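PDB 2EL7: tryptophanyl-tRNA synthetase from Thermus thermophilus, which probably catalyses the ATP-dependent attachment of L-tryptophan to tRNA(Trp), as a homodimeric class I aminoacyl-tRNA synthetase. Local coordinates for residues A[88-96]-A[315-325]; A[214-222]-A[267-275]. All coordinates share one frame; numbering follows the deposited sequence.

Contact 1: A[88-96]-A[315-325]; sequences PEHTELSWV and QATMEEVREKV
Glu92 holds CG opposite its own backbone N (chi1 -178°) and runs on extended to the guanidinium of Arg322, while Met318, with CG likewise trans but the chain bent at chi2 and chi3, lies alongside the pair. Arg322 NH2 stands 3.0 Å from Glu92 OE1 in a salt bridge; its bond to Glu92 OE2 is weak, and the carboxylate and guanidinium planes are turned 42° apart. Met318 CG sits over the centre of one guanidinium face, and Met318 CE touches Glu92 OE2 at 3.5 Å; a flexible, unbranched thioether suits a place that must fit both a charged pair and the Leu93 backbone. One turn earlier, Gln315 NE2 donates to Glu89 OE2 at 3.2 Å, approaching from above the carboxylate plane. Toward the C-terminal ends the contact turns apolar: Leu93 CD1 meets Val321 CG2 at 4.1 Å, and Val96 CG1 meets Val325 CG2 at 4.1 Å as these side chains slide past in opposite directions. The helices cross at 28°, and short beta-branched groups suit such close apolar contacts. Glu92 OE2 is also hydrogen-bonded to Tyr44 OH of the second subunit. With partners in both subunits, this buried carboxylate probably stays ionised and ties helix 296-324 to the dimer interface.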
loop_
_atom_site.group_PDB
_atom_site.type_symbol
_atom_site.label_atom_id
_atom_site.label_comp_id
_atom_site.label_asym_id
_atom_site.label_seq_id
_atom_site.Cartn_x
_atom_site.Cartn_y
_atom_site.Cartn_z
ATOM N N PRO A 88 0.994 -2.338 -10.743
ATOM C CA PRO A 88 0.830 -1.593 -9.493
ATOM C C PRO A 88 -0.526 -1.633 -8.793
ATOM O O PRO A 88 -0.600 -1.309 -7.605
ATOM C CB PRO A 88 1.224 -0.181 -9.911
ATOM C CG PRO A 88 0.584 -0.101 -11.287
ATOM C CD PRO A 88 1.065 -1.412 -11.892
ATOM N N GLU A 89 -1.584 -2.001 -9.523
ATOM C CA GLU A 89 -2.930 -2.084 -8.970
ATOM C C GLU A 89 -2.969 -2.871 -7.656
ATOM O O GLU A 89 -3.721 -2.529 -6.748
ATOM C CB GLU A 89 -3.904 -2.785 -9.945
ATOM C CG GLU A 89 -4.474 -1.993 -11.118
ATOM C CD GLU A 89 -3.458 -1.681 -12.189
ATOM O OE1 GLU A 89 -2.457 -2.411 -12.317
ATOM O OE2 GLU A 89 -3.670 -0.702 -12.927
ATOM N N HIS A 90 -2.182 -3.936 -7.534
ATOM C CA HIS A 90 -2.277 -4.684 -6.302
ATOM C C HIS A 90 -1.895 -3.906 -5.061
ATOM O O HIS A 90 -2.374 -4.245 -3.977
ATOM C CB HIS A 90 -1.527 -6.044 -6.387
ATOM C CG HIS A 90 -0.054 -5.972 -6.134
ATOM N ND1 HIS A 90 0.849 -5.592 -7.101
ATOM C CD2 HIS A 90 0.667 -6.217 -5.017
ATOM C CE1 HIS A 90 2.067 -5.603 -6.589
ATOM N NE2 HIS A 90 1.982 -5.979 -5.325
ATOM N N THR A 91 -1.069 -2.862 -5.186
ATOM C CA THR A 91 -0.724 -2.081 -3.992
ATOM C C THR A 91 -1.915 -1.289 -3.545
ATOM O O THR A 91 -1.954 -0.813 -2.423
ATOM C CB THR A 91 0.473 -1.036 -4.164
ATOM O OG1 THR A 91 0.137 -0.022 -5.121
ATOM C CG2 THR A 91 1.753 -1.739 -4.539
ATOM N N GLU A 92 -2.873 -1.103 -4.437
ATOM C CA GLU A 92 -4.075 -0.357 -4.092
ATOM C C GLU A 92 -5.046 -1.298 -3.366
ATOM O O GLU A 92 -5.655 -0.938 -2.342
ATOM C CB GLU A 92 -4.722 0.202 -5.337
ATOM C CG GLU A 92 -5.944 1.021 -5.035
ATOM C CD GLU A 92 -6.672 1.442 -6.280
ATOM O OE1 GLU A 92 -6.063 1.337 -7.361
ATOM O OE2 GLU A 92 -7.845 1.883 -6.179
ATOM N N LEU A 93 -5.178 -2.508 -3.905
ATOM C CA LEU A 93 -6.023 -3.526 -3.309
ATOM C C LEU A 93 -5.404 -3.778 -1.937
ATOM O O LEU A 93 -6.088 -4.115 -0.959
ATOM C CB LEU A 93 -5.963 -4.807 -4.148
ATOM C CG LEU A 93 -6.770 -5.963 -3.577
ATOM C CD1 LEU A 93 -8.190 -5.472 -3.281
ATOM C CD2 LEU A 93 -6.798 -7.107 -4.596
ATOM N N SER A 94 -4.088 -3.587 -1.882
ATOM C CA SER A 94 -3.331 -3.798 -0.650
ATOM C C SER A 94 -3.796 -2.893 0.497
ATOM O O SER A 94 -3.842 -3.308 1.668
ATOM C CB SER A 94 -1.848 -3.569 -0.919
ATOM O OG SER A 94 -1.092 -4.157 0.100
ATOM N N TRP A 95 -4.131 -1.652 0.167
ATOM C CA TRP A 95 -4.599 -0.736 1.194
ATOM C C TRP A 95 -5.938 -1.232 1.703
ATOM O O TRP A 95 -6.157 -1.286 2.919
ATOM C CB TRP A 95 -4.738 0.699 0.659
ATOM C CG TRP A 95 -5.535 1.564 1.593
ATOM C CD1 TRP A 95 -6.727 2.174 1.331
ATOM C CD2 TRP A 95 -5.230 1.866 2.962
ATOM N NE1 TRP A 95 -7.188 2.833 2.453
ATOM C CE2 TRP A 95 -6.285 2.661 3.465
ATOM C CE3 TRP A 95 -4.168 1.543 3.814
ATOM C CZ2 TRP A 95 -6.307 3.137 4.772
ATOM C CZ3 TRP A 95 -4.192 2.023 5.125
ATOM C CH2 TRP A 95 -5.253 2.808 5.585
ATOM N N VAL A 96 -6.825 -1.611 0.776
ATOM C CA VAL A 96 -8.157 -2.097 1.152
ATOM C C VAL A 96 -8.009 -3.249 2.119
ATOM O O VAL A 96 -8.580 -3.231 3.196
ATOM C CB VAL A 96 -8.994 -2.554 -0.084
ATOM C CG1 VAL A 96 -10.371 -3.055 0.372
ATOM C CG2 VAL A 96 -9.177 -1.377 -1.053
ATOM N N GLN A 315 -6.979 -4.826 -13.540
ATOM C CA GLN A 315 -7.813 -3.636 -13.662
ATOM C C GLN A 315 -9.272 -3.993 -13.566
ATOM O O GLN A 315 -10.063 -3.230 -13.002
ATOM C CB GLN A 315 -7.540 -2.927 -14.976
ATOM C CG GLN A 315 -6.061 -2.752 -15.155
ATOM C CD GLN A 315 -5.714 -1.730 -16.190
ATOM O OE1 GLN A 315 -6.350 -1.660 -17.240
ATOM N NE2 GLN A 315 -4.679 -0.934 -15.914
ATOM N N ALA A 316 -9.642 -5.148 -14.117
ATOM C CA ALA A 316 -11.029 -5.581 -14.025
ATOM C C ALA A 316 -11.311 -5.802 -12.530
ATOM O O ALA A 316 -12.278 -5.259 -11.986
ATOM C CB ALA A 316 -11.256 -6.882 -14.830
ATOM N N THR A 317 -10.436 -6.538 -11.853
ATOM C CA THR A 317 -10.651 -6.801 -10.439
ATOM C C THR A 317 -10.719 -5.532 -9.624
ATOM O O THR A 317 -11.585 -5.386 -8.764
ATOM C CB THR A 317 -9.539 -7.659 -9.792
ATOM O OG1 THR A 317 -9.447 -8.941 -10.437
ATOM C CG2 THR A 317 -9.869 -7.866 -8.306
ATOM N N MET A 318 -9.797 -4.614 -9.884
ATOM C CA MET A 318 -9.747 -3.366 -9.142
ATOM C C MET A 318 -10.991 -2.484 -9.396
ATOM O O MET A 318 -11.396 -1.708 -8.535
ATOM C CB MET A 318 -8.446 -2.617 -9.487
ATOM C CG MET A 318 -8.006 -1.578 -8.457
ATOM S SD MET A 318 -7.757 -2.359 -6.811
ATOM C CE MET A 318 -8.884 -1.477 -5.819
ATOM N N GLU A 319 -11.606 -2.589 -10.565
ATOM C CA GLU A 319 -12.793 -1.785 -10.807
ATOM C C GLU A 319 -13.903 -2.409 -9.993
ATOM O O GLU A 319 -14.683 -1.711 -9.362
ATOM C CB GLU A 319 -13.168 -1.761 -12.292
ATOM C CG GLU A 319 -12.463 -0.660 -13.066
ATOM C CD GLU A 319 -12.750 -0.717 -14.554
ATOM O OE1 GLU A 319 -13.931 -0.546 -14.930
ATOM O OE2 GLU A 319 -11.794 -0.940 -15.343
ATOM N N GLU A 320 -13.971 -3.734 -10.010
ATOM C CA GLU A 320 -14.976 -4.433 -9.233
ATOM C C GLU A 320 -14.871 -4.026 -7.749
ATOM O O GLU A 320 -15.876 -3.679 -7.128
ATOM C CB GLU A 320 -14.793 -5.934 -9.399
ATOM C CG GLU A 320 -15.857 -6.772 -8.777
ATOM C CD GLU A 320 -15.541 -8.249 -8.895
ATOM O OE1 GLU A 320 -16.371 -9.092 -8.461
ATOM O OE2 GLU A 320 -14.454 -8.563 -9.431
ATOM N N VAL A 321 -13.659 -4.037 -7.190
ATOM C CA VAL A 321 -13.456 -3.657 -5.782
ATOM C C VAL A 321 -13.797 -2.193 -5.483
ATOM O O VAL A 321 -14.512 -1.907 -4.534
ATOM C CB VAL A 321 -11.987 -3.927 -5.307
ATOM C CG1 VAL A 321 -11.767 -3.349 -3.902
ATOM C CG2 VAL A 321 -11.702 -5.422 -5.300
ATOM N N ARG A 322 -13.310 -1.261 -6.289
ATOM C CA ARG A 322 -13.597 0.149 -6.033
ATOM C C ARG A 322 -15.104 0.415 -5.938
ATOM O O ARG A 322 -15.572 1.194 -5.094
ATOM C CB ARG A 322 -12.946 1.037 -7.122
ATOM C CG ARG A 322 -11.426 1.113 -6.988
ATOM C CD ARG A 322 -10.738 2.145 -7.863
ATOM N NE ARG A 322 -10.558 1.610 -9.198
ATOM C CZ ARG A 322 -9.402 1.529 -9.850
ATOM N NH1 ARG A 322 -9.399 1.003 -11.061
ATOM N NH2 ARG A 322 -8.259 1.958 -9.317
ATOM N N GLU A 323 -15.865 -0.252 -6.785
ATOM C CA GLU A 323 -17.315 -0.078 -6.811
ATOM C C GLU A 323 -18.036 -0.691 -5.603
ATOM O O GLU A 323 -18.949 -0.076 -5.044
ATOM C CB GLU A 323 -17.863 -0.692 -8.086
ATOM C CG GLU A 323 -19.325 -0.457 -8.280
ATOM C CD GLU A 323 -19.974 -1.619 -8.985
ATOM O OE1 GLU A 323 -20.125 -2.693 -8.348
ATOM O OE2 GLU A 323 -20.312 -1.467 -10.183
ATOM N N LYS A 324 -17.618 -1.903 -5.209
ATOM C CA LYS A 324 -18.216 -2.606 -4.079
ATOM C C LYS A 324 -17.865 -1.993 -2.733
ATOM O O LYS A 324 -18.622 -2.089 -1.782
ATOM C CB LYS A 324 -17.814 -4.084 -4.095
ATOM C CG LYS A 324 -18.463 -4.888 -5.233
ATOM C CD LYS A 324 -18.231 -6.389 -5.084
ATOM C CE LYS A 324 -18.911 -7.151 -6.200
ATOM N NZ LYS A 324 -18.331 -8.507 -6.378
ATOM N N VAL A 325 -16.703 -1.367 -2.661
ATOM C CA VAL A 325 -16.228 -0.709 -1.448
ATOM C C VAL A 325 -16.981 0.625 -1.333
ATOM O O VAL A 325 -16.949 1.291 -0.302
ATOM C CB VAL A 325 -14.679 -0.526 -1.564
ATOM C CG1 VAL A 325 -14.235 0.837 -1.093
ATOM C CG2 VAL A 325 -13.988 -1.649 -0.807
#

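Contact 2: A[214-222]-A[267-275]; sequences WQKIQHLPD and TYVVKRILF
The side chains of Trp214 and Phe275 cross at about a right angle in an antiparallel helix pair, the end of helix 210-218 lying against the start of the long helix 267-294 in the helical part of this class I synthetase. Their ring planes, however, are only 54° apart, an oblique pair in which Trp214 CD2 lies over one face of Phe275, with Trp214 CE3 3.7 Å from Phe275 CG. The indole is broad enough to reach further: its edge faces Lys271 O nearly in plane, and the ring atom Trp214 CH2 lies 3.7 Å from Arg272 CD, the aliphatic part of a long side chain. Deeper in, Ile217 and Leu274 cross obliquely, Ile217 CG2 to Leu274 CD2 at 3.6 Å, while Leu220 and Leu274 point tip to tip; Leu240 and Tyr243 of helix 239-247 add to this apolar layer. Lys271 suits the boundary because its methylenes pass along Ile217 and its amine donates a hydrogen bond to Gln218 O at the helix end. Losing that amine to an alanine here would probably leave Gln218 O without this donor and Ile217 less covered. Extended beyond CG, the chain brings Lys271 NZ to 2.7 Å from Gln218 O, 47° above the carbonyl plane.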
loop_
_atom_site.group_PDB
_atom_site.type_symbol
_atom_site.label_atom_id
_atom_site.label_comp_id
_atom_site.label_asym_id
_atom_site.label_seq_id
_atom_site.Cartn_x
_atom_site.Cartn_y
_atom_site.Cartn_z
ATOM N N TRP A 214 32.605 -28.993 -10.504
ATOM C CA TRP A 214 33.507 -30.132 -10.402
ATOM C C TRP A 214 34.166 -30.162 -9.032
ATOM O O TRP A 214 34.071 -31.163 -8.309
ATOM C CB TRP A 214 34.589 -30.058 -11.488
ATOM C CG TRP A 214 35.593 -31.200 -11.467
ATOM C CD1 TRP A 214 36.943 -31.108 -11.697
ATOM C CD2 TRP A 214 35.323 -32.591 -11.235
ATOM N NE1 TRP A 214 37.524 -32.350 -11.619
ATOM C CE2 TRP A 214 36.557 -33.280 -11.338
ATOM C CE3 TRP A 214 34.162 -33.323 -10.950
ATOM C CZ2 TRP A 214 36.661 -34.670 -11.167
ATOM C CZ3 TRP A 214 34.263 -34.707 -10.779
ATOM C CH2 TRP A 214 35.506 -35.365 -10.888
ATOM N N GLN A 215 34.820 -29.060 -8.673
ATOM C CA GLN A 215 35.504 -28.988 -7.393
ATOM C C GLN A 215 34.584 -29.353 -6.232
ATOM O O GLN A 215 35.024 -29.985 -5.276
ATOM C CB GLN A 215 36.119 -27.596 -7.176
ATOM C CG GLN A 215 37.308 -27.292 -8.075
ATOM C CD GLN A 215 38.438 -28.314 -7.928
ATOM O OE1 GLN A 215 38.966 -28.530 -6.825
ATOM N NE2 GLN A 215 38.814 -28.947 -9.037
ATOM N N LYS A 216 33.311 -28.968 -6.314
ATOM C CA LYS A 216 32.369 -29.284 -5.241
ATOM C C LYS A 216 32.062 -30.781 -5.154
ATOM O O LYS A 216 31.910 -31.328 -4.064
ATOM C CB LYS A 216 31.082 -28.476 -5.411
ATOM C CG LYS A 216 31.260 -27.006 -5.069
ATOM C CD LYS A 216 29.978 -26.239 -5.266
ATOM C CE LYS A 216 30.147 -24.758 -4.983
ATOM N NZ LYS A 216 28.891 -24.006 -5.299
ATOM N N ILE A 217 31.972 -31.449 -6.300
ATOM C CA ILE A 217 31.706 -32.889 -6.312
ATOM C C ILE A 217 32.963 -33.563 -5.761
ATOM O O ILE A 217 32.909 -34.507 -4.973
ATOM C CB ILE A 217 31.472 -33.404 -7.756
ATOM C CG1 ILE A 217 30.367 -32.588 -8.430
ATOM C CG2 ILE A 217 31.103 -34.875 -7.736
ATOM C CD1 ILE A 217 29.090 -32.602 -7.679
ATOM N N GLN A 218 34.096 -33.043 -6.211
ATOM C CA GLN A 218 35.411 -33.516 -5.826
ATOM C C GLN A 218 35.533 -33.561 -4.316
ATOM O O GLN A 218 36.130 -34.489 -3.766
ATOM C CB GLN A 218 36.458 -32.555 -6.368
ATOM C CG GLN A 218 37.853 -33.106 -6.444
ATOM C CD GLN A 218 37.998 -34.097 -7.571
ATOM O OE1 GLN A 218 37.528 -33.852 -8.684
ATOM N NE2 GLN A 218 38.656 -35.222 -7.295
ATOM N N HIS A 219 34.962 -32.548 -3.659
ATOM C CA HIS A 219 35.016 -32.416 -2.208
ATOM C C HIS A 219 33.792 -32.889 -1.442
ATOM O O HIS A 219 33.728 -32.701 -0.229
ATOM C CB HIS A 219 35.300 -30.965 -1.817
ATOM C CG HIS A 219 36.709 -30.521 -2.078
ATOM N ND1 HIS A 219 37.260 -30.483 -3.342
ATOM C CD2 HIS A 219 37.667 -30.061 -1.238
ATOM C CE1 HIS A 219 38.494 -30.013 -3.270
ATOM N NE2 HIS A 219 38.765 -29.749 -2.004
ATOM N N LEU A 220 32.816 -33.490 -2.121
ATOM C CA LEU A 220 31.638 -33.972 -1.404
ATOM C C LEU A 220 32.152 -34.864 -0.293
ATOM O O LEU A 220 33.009 -35.720 -0.516
ATOM C CB LEU A 220 30.702 -34.779 -2.304
ATOM C CG LEU A 220 29.977 -34.064 -3.442
ATOM C CD1 LEU A 220 28.936 -35.016 -4.017
ATOM C CD2 LEU A 220 29.307 -32.790 -2.946
ATOM N N PRO A 221 31.652 -34.658 0.930
ATOM C CA PRO A 221 32.064 -35.447 2.094
ATOM C C PRO A 221 31.693 -36.920 1.958
ATOM O O PRO A 221 30.937 -37.295 1.063
ATOM C CB PRO A 221 31.327 -34.768 3.249
ATOM C CG PRO A 221 31.141 -33.356 2.763
ATOM C CD PRO A 221 30.746 -33.570 1.330
ATOM N N ASP A 222 32.229 -37.743 2.858
ATOM C CA ASP A 222 31.972 -39.184 2.875
ATOM C C ASP A 222 32.542 -39.795 4.151
ATOM O O ASP A 222 33.764 -39.908 4.284
ATOM C CB ASP A 222 32.631 -39.853 1.670
ATOM C CG ASP A 222 32.539 -41.365 1.722
ATOM O OD1 ASP A 222 33.182 -42.020 0.875
ATOM O OD2 ASP A 222 31.826 -41.898 2.604
ATOM N N THR A 267 35.371 -44.050 -4.782
ATOM C CA THR A 267 34.847 -42.698 -4.772
ATOM C C THR A 267 35.087 -41.912 -6.066
ATOM O O THR A 267 34.143 -41.397 -6.670
ATOM C CB THR A 267 35.427 -41.938 -3.538
ATOM O OG1 THR A 267 34.668 -42.290 -2.375
ATOM C CG2 THR A 267 35.389 -40.442 -3.726
ATOM N N TYR A 268 36.333 -41.835 -6.507
ATOM C CA TYR A 268 36.646 -41.078 -7.712
ATOM C C TYR A 268 35.805 -41.410 -8.932
ATOM O O TYR A 268 35.352 -40.516 -9.654
ATOM C CB TYR A 268 38.106 -41.247 -8.110
ATOM C CG TYR A 268 38.469 -40.332 -9.253
ATOM C CD1 TYR A 268 38.688 -38.970 -9.033
ATOM C CD2 TYR A 268 38.523 -40.806 -10.564
ATOM C CE1 TYR A 268 38.950 -38.099 -10.092
ATOM C CE2 TYR A 268 38.779 -39.949 -11.635
ATOM C CZ TYR A 268 38.992 -38.595 -11.392
ATOM O OH TYR A 268 39.245 -37.735 -12.443
ATOM N N VAL A 269 35.629 -42.700 -9.183
ATOM C CA VAL A 269 34.867 -43.133 -10.332
ATOM C C VAL A 269 33.434 -42.658 -10.229
ATOM O O VAL A 269 32.848 -42.224 -11.208
ATOM C CB VAL A 269 34.866 -44.646 -10.446
ATOM C CG1 VAL A 269 34.039 -45.058 -11.634
ATOM C CG2 VAL A 269 36.282 -45.156 -10.575
ATOM N N VAL A 270 32.871 -42.740 -9.032
ATOM C CA VAL A 270 31.499 -42.320 -8.824
ATOM C C VAL A 270 31.326 -40.820 -9.040
ATOM O O VAL A 270 30.347 -40.374 -9.643
ATOM C CB VAL A 270 31.031 -42.680 -7.421
ATOM C CG1 VAL A 270 29.592 -42.249 -7.244
ATOM C CG2 VAL A 270 31.179 -44.176 -7.202
ATOM N N LYS A 271 32.289 -40.042 -8.565
ATOM C CA LYS A 271 32.222 -38.598 -8.712
ATOM C C LYS A 271 32.177 -38.145 -10.167
ATOM O O LYS A 271 31.459 -37.203 -10.507
ATOM C CB LYS A 271 33.391 -37.962 -7.974
ATOM C CG LYS A 271 33.259 -38.114 -6.463
ATOM C CD LYS A 271 34.464 -37.556 -5.726
ATOM C CE LYS A 271 34.192 -37.458 -4.235
ATOM N NZ LYS A 271 35.408 -37.106 -3.474
ATOM N N ARG A 272 32.930 -38.825 -11.025
ATOM C CA ARG A 272 32.957 -38.507 -12.449
ATOM C C ARG A 272 31.656 -38.968 -13.104
ATOM O O ARG A 272 31.169 -38.322 -14.038
ATOM C CB ARG A 272 34.133 -39.203 -13.140
ATOM C CG ARG A 272 35.503 -38.901 -12.557
ATOM C CD ARG A 272 36.303 -37.913 -13.401
ATOM N NE ARG A 272 36.377 -38.303 -14.813
ATOM C CZ ARG A 272 37.333 -37.918 -15.660
ATOM N NH1 ARG A 272 38.325 -37.130 -15.251
ATOM N NH2 ARG A 272 37.285 -38.304 -16.929
ATOM N N ILE A 273 31.096 -40.088 -12.643
ATOM C CA ILE A 273 29.839 -40.557 -13.230
ATOM C C ILE A 273 28.779 -39.529 -12.836
ATOM O O ILE A 273 27.918 -39.177 -13.645
ATOM C CB ILE A 273 29.380 -41.917 -12.689
ATOM C CG1 ILE A 273 30.421 -43.004 -12.972
ATOM C CG2 ILE A 273 28.050 -42.282 -13.329
ATOM C CD1 ILE A 273 30.338 -43.603 -14.362
ATOM N N LEU A 274 28.851 -39.060 -11.588
ATOM C CA LEU A 274 27.918 -38.055 -11.089
ATOM C C LEU A 274 28.048 -36.752 -11.894
ATOM O O LEU A 274 27.064 -36.213 -12.390
ATOM C CB LEU A 274 28.190 -37.759 -9.615
ATOM C CG LEU A 274 27.440 -36.537 -9.063
ATOM C CD1 LEU A 274 25.914 -36.738 -9.201
ATOM C CD2 LEU A 274 27.834 -36.315 -7.618
ATOM N N PHE A 275 29.277 -36.262 -12.015
ATOM C CA PHE A 275 29.560 -35.049 -12.753
ATOM C C PHE A 275 29.028 -35.126 -14.186
ATOM O O PHE A 275 28.188 -34.313 -14.585
ATOM C CB PHE A 275 31.068 -34.802 -12.767
ATOM C CG PHE A 275 31.480 -33.572 -13.518
ATOM C CD1 PHE A 275 31.219 -32.308 -13.008
ATOM C CD2 PHE A 275 32.125 -33.677 -14.743
ATOM C CE1 PHE A 275 31.597 -31.166 -13.707
ATOM C CE2 PHE A 275 32.511 -32.535 -15.456
ATOM C CZ PHE A 275 32.242 -31.277 -14.931
#

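How the contacts relate
Contact 1 and contact 2 lie on opposite sides of the chain's centre, their own centres 54 Å apart and their nearest atoms about 32 Å apart, so they do not touch. The connection is along the chain: helix 267-294, which supplies one side of contact 2, is followed directly by helix 296-324, which supplies one side of contact 1. Each also lies near a different predicted part of the active site. Leu93 in contact 1 has its side chain about 8 Å from that of Asp136, predicted to bind L-tryptophan, whereas in contact 2 the side chain of Leu220 is about 8 Å from that of Met196 of the predicted ATP-binding KMSKS motif.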